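Long-range contact in type III Pentaketide Synthase (Neurospora crassa, PDB 3EUO), which probably joins malonyl units onto an acyl starter to build pentaketides, as a type III polyketide synthase of the chalcone and stilbene synthase family: residues W293-G298 with C363-G368. Sequence-based numbering, arbitrary orientation.
Sequences WAMHPG and CAFGPG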
loop_
_atom_site.group_PDB
_atom_site.type_symbol
_atom_site.label_atom_id
_atom_site.label_comp_id
_atom_site.label_asym_id
_atom_site.label_seq_id
_atom_site.Cartn_x
_atom_site.Cartn_y
_atom_site.Cartn_z
ATOM N N TRP A 293 13.687 -11.600 -22.360
ATOM C CA TRP A 293 13.077 -11.894 -21.078
ATOM C C TRP A 293 13.673 -11.024 -19.974
ATOM O O TRP A 293 14.849 -11.160 -19.615
ATOM C CB TRP A 293 13.243 -13.376 -20.750
ATOM C CG TRP A 293 12.254 -14.272 -21.434
ATOM C CD1 TRP A 293 12.260 -14.660 -22.744
ATOM C CD2 TRP A 293 11.131 -14.914 -20.828
ATOM N NE1 TRP A 293 11.195 -15.497 -22.994
ATOM C CE2 TRP A 293 10.482 -15.663 -21.835
ATOM C CE3 TRP A 293 10.600 -14.916 -19.531
ATOM C CZ2 TRP A 293 9.332 -16.419 -21.584
ATOM C CZ3 TRP A 293 9.456 -15.663 -19.282
ATOM C CH2 TRP A 293 8.839 -16.408 -20.304
ATOM N N ALA A 294 12.859 -10.105 -19.465
ATOM C CA ALA A 294 13.252 -9.269 -18.346
ATOM C C ALA A 294 12.760 -9.970 -17.077
ATOM O O ALA A 294 11.648 -9.714 -16.605
ATOM C CB ALA A 294 12.625 -7.880 -18.478
ATOM N N MET A 295 13.579 -10.878 -16.549
ATOM C CA MET A 295 13.227 -11.616 -15.337
ATOM C C MET A 295 13.747 -10.902 -14.100
ATOM O O MET A 295 14.867 -10.393 -14.107
ATOM C CB MET A 295 13.833 -13.023 -15.383
ATOM C CG MET A 295 13.496 -13.902 -14.177
ATOM S SD MET A 295 11.808 -14.551 -14.210
ATOM C CE MET A 295 11.749 -15.073 -15.928
ATOM N N HIS A 296 12.945 -10.870 -13.038
ATOM C CA HIS A 296 13.460 -10.430 -11.750
ATOM C C HIS A 296 14.359 -11.541 -11.213
ATOM O O HIS A 296 13.899 -12.673 -11.021
ATOM C CB HIS A 296 12.348 -10.137 -10.741
ATOM C CG HIS A 296 12.872 -9.802 -9.379
ATOM N ND1 HIS A 296 12.686 -10.616 -8.281
ATOM C CD2 HIS A 296 13.626 -8.763 -8.954
ATOM C CE1 HIS A 296 13.284 -10.078 -7.233
ATOM N NE2 HIS A 296 13.857 -8.950 -7.613
ATOM N N PRO A 297 15.643 -11.225 -10.976
ATOM C CA PRO A 297 16.582 -12.257 -10.552
ATOM C C PRO A 297 16.531 -12.464 -9.037
ATOM O O PRO A 297 17.433 -12.021 -8.314
ATOM C CB PRO A 297 17.926 -11.697 -11.003
ATOM C CG PRO A 297 17.765 -10.195 -10.888
ATOM C CD PRO A 297 16.289 -9.902 -11.101
ATOM N N GLY A 298 15.466 -13.121 -8.576
ATOM C CA GLY A 298 15.241 -13.356 -7.148
ATOM C C GLY A 298 16.347 -14.179 -6.511
ATOM O O GLY A 298 16.673 -13.988 -5.337
ATOM N N CYS A 363 8.832 -10.591 -15.919
ATOM C CA CYS A 363 8.386 -11.583 -14.943
ATOM C C CYS A 363 9.027 -11.346 -13.575
ATOM O O CYS A 363 10.216 -11.027 -13.482
ATOM C CB CYS A 363 8.689 -12.994 -15.448
ATOM S SG CYS A 363 8.036 -14.318 -14.407
ATOM N N ALA A 364 8.224 -11.498 -12.521
ATOM C CA ALA A 364 8.678 -11.329 -11.144
ATOM C C ALA A 364 7.804 -12.165 -10.211
ATOM O O ALA A 364 6.617 -12.355 -10.475
ATOM C CB ALA A 364 8.623 -9.855 -10.733
ATOM N N PHE A 365 8.403 -12.675 -9.137
ATOM C CA PHE A 365 7.661 -13.381 -8.087
ATOM C C PHE A 365 7.960 -12.716 -6.761
ATOM O O PHE A 365 9.056 -12.165 -6.570
ATOM C CB PHE A 365 8.085 -14.856 -7.977
ATOM C CG PHE A 365 8.158 -15.581 -9.291
ATOM C CD1 PHE A 365 7.039 -16.232 -9.805
ATOM C CD2 PHE A 365 9.348 -15.633 -10.005
ATOM C CE1 PHE A 365 7.105 -16.908 -11.024
ATOM C CE2 PHE A 365 9.427 -16.302 -11.230
ATOM C CZ PHE A 365 8.299 -16.941 -11.736
ATOM N N GLY A 366 7.005 -12.802 -5.839
ATOM C CA GLY A 366 7.198 -12.334 -4.463
ATOM C C GLY A 366 6.238 -13.018 -3.499
ATOM O O GLY A 366 5.488 -13.921 -3.899
ATOM N N PRO A 367 6.259 -12.604 -2.214
ATOM C CA PRO A 367 5.343 -13.141 -1.203
ATOM C C PRO A 367 3.903 -13.287 -1.702
ATOM O O PRO A 367 3.356 -12.367 -2.329
ATOM C CB PRO A 367 5.437 -12.108 -0.077
ATOM C CG PRO A 367 6.841 -11.619 -0.153
ATOM C CD PRO A 367 7.189 -11.613 -1.635
ATOM N N GLY A 368 3.315 -14.449 -1.432
ATOM C CA GLY A 368 1.967 -14.783 -1.891
ATOM C C GLY A 368 1.731 -16.286 -1.935
ATOM O O GLY A 368 0.871 -16.798 -1.206
HETATM O O HOH W 1 11.412 -13.441 -10.315
#
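A294 and H296 reach across to C363 with two backbone hydrogen bonds. C363 N donates to A294 O (3.0 Å), and C363 O takes H296 N at 2.8 Å. The two bonds straddle M295, which pairs with C363 as a parallel beta bridge. Beyond H296 and A364 the chains part: a water there donates to H296 O and accepts a weak bond from F365 N, so the mainchain link continues indirectly.

On one face of the sheet, sulfur does most of the packing. M295 CG is anti to the backbone N (chi1 -178°), and bends further out bring SD within 3.7 Å of C363 CB, with CE beside the same carbon. F365 comes in from further along its strand; its CE2 lies 4.2 Å from M295 SD, a Met-aromatic contact in which the sulfur sits oblique to the ring. An alanine in place of M295 would probably open a gap beside C363 CB and cost the F365 ring its contact with the methionine sulfur.

Beyond the bridge, the A364 methyl meets the H296 CB methylene at 3.7 Å. The H296 imidazole runs on past it, and NE2 makes a weak hydrogen bond to N329, consistent with the His-Asn pair of the Cys-His-Asn catalytic triad in chalcone synthase-like enzymes.

The contact joins strand 292-295, at one edge of the mixed sheet within this chain, to its parallel neighbour 359-366. Helices 300-310 and 258-277 cover the M295, C363 and F365 side, while helix 334-342 packs on A294 and H296.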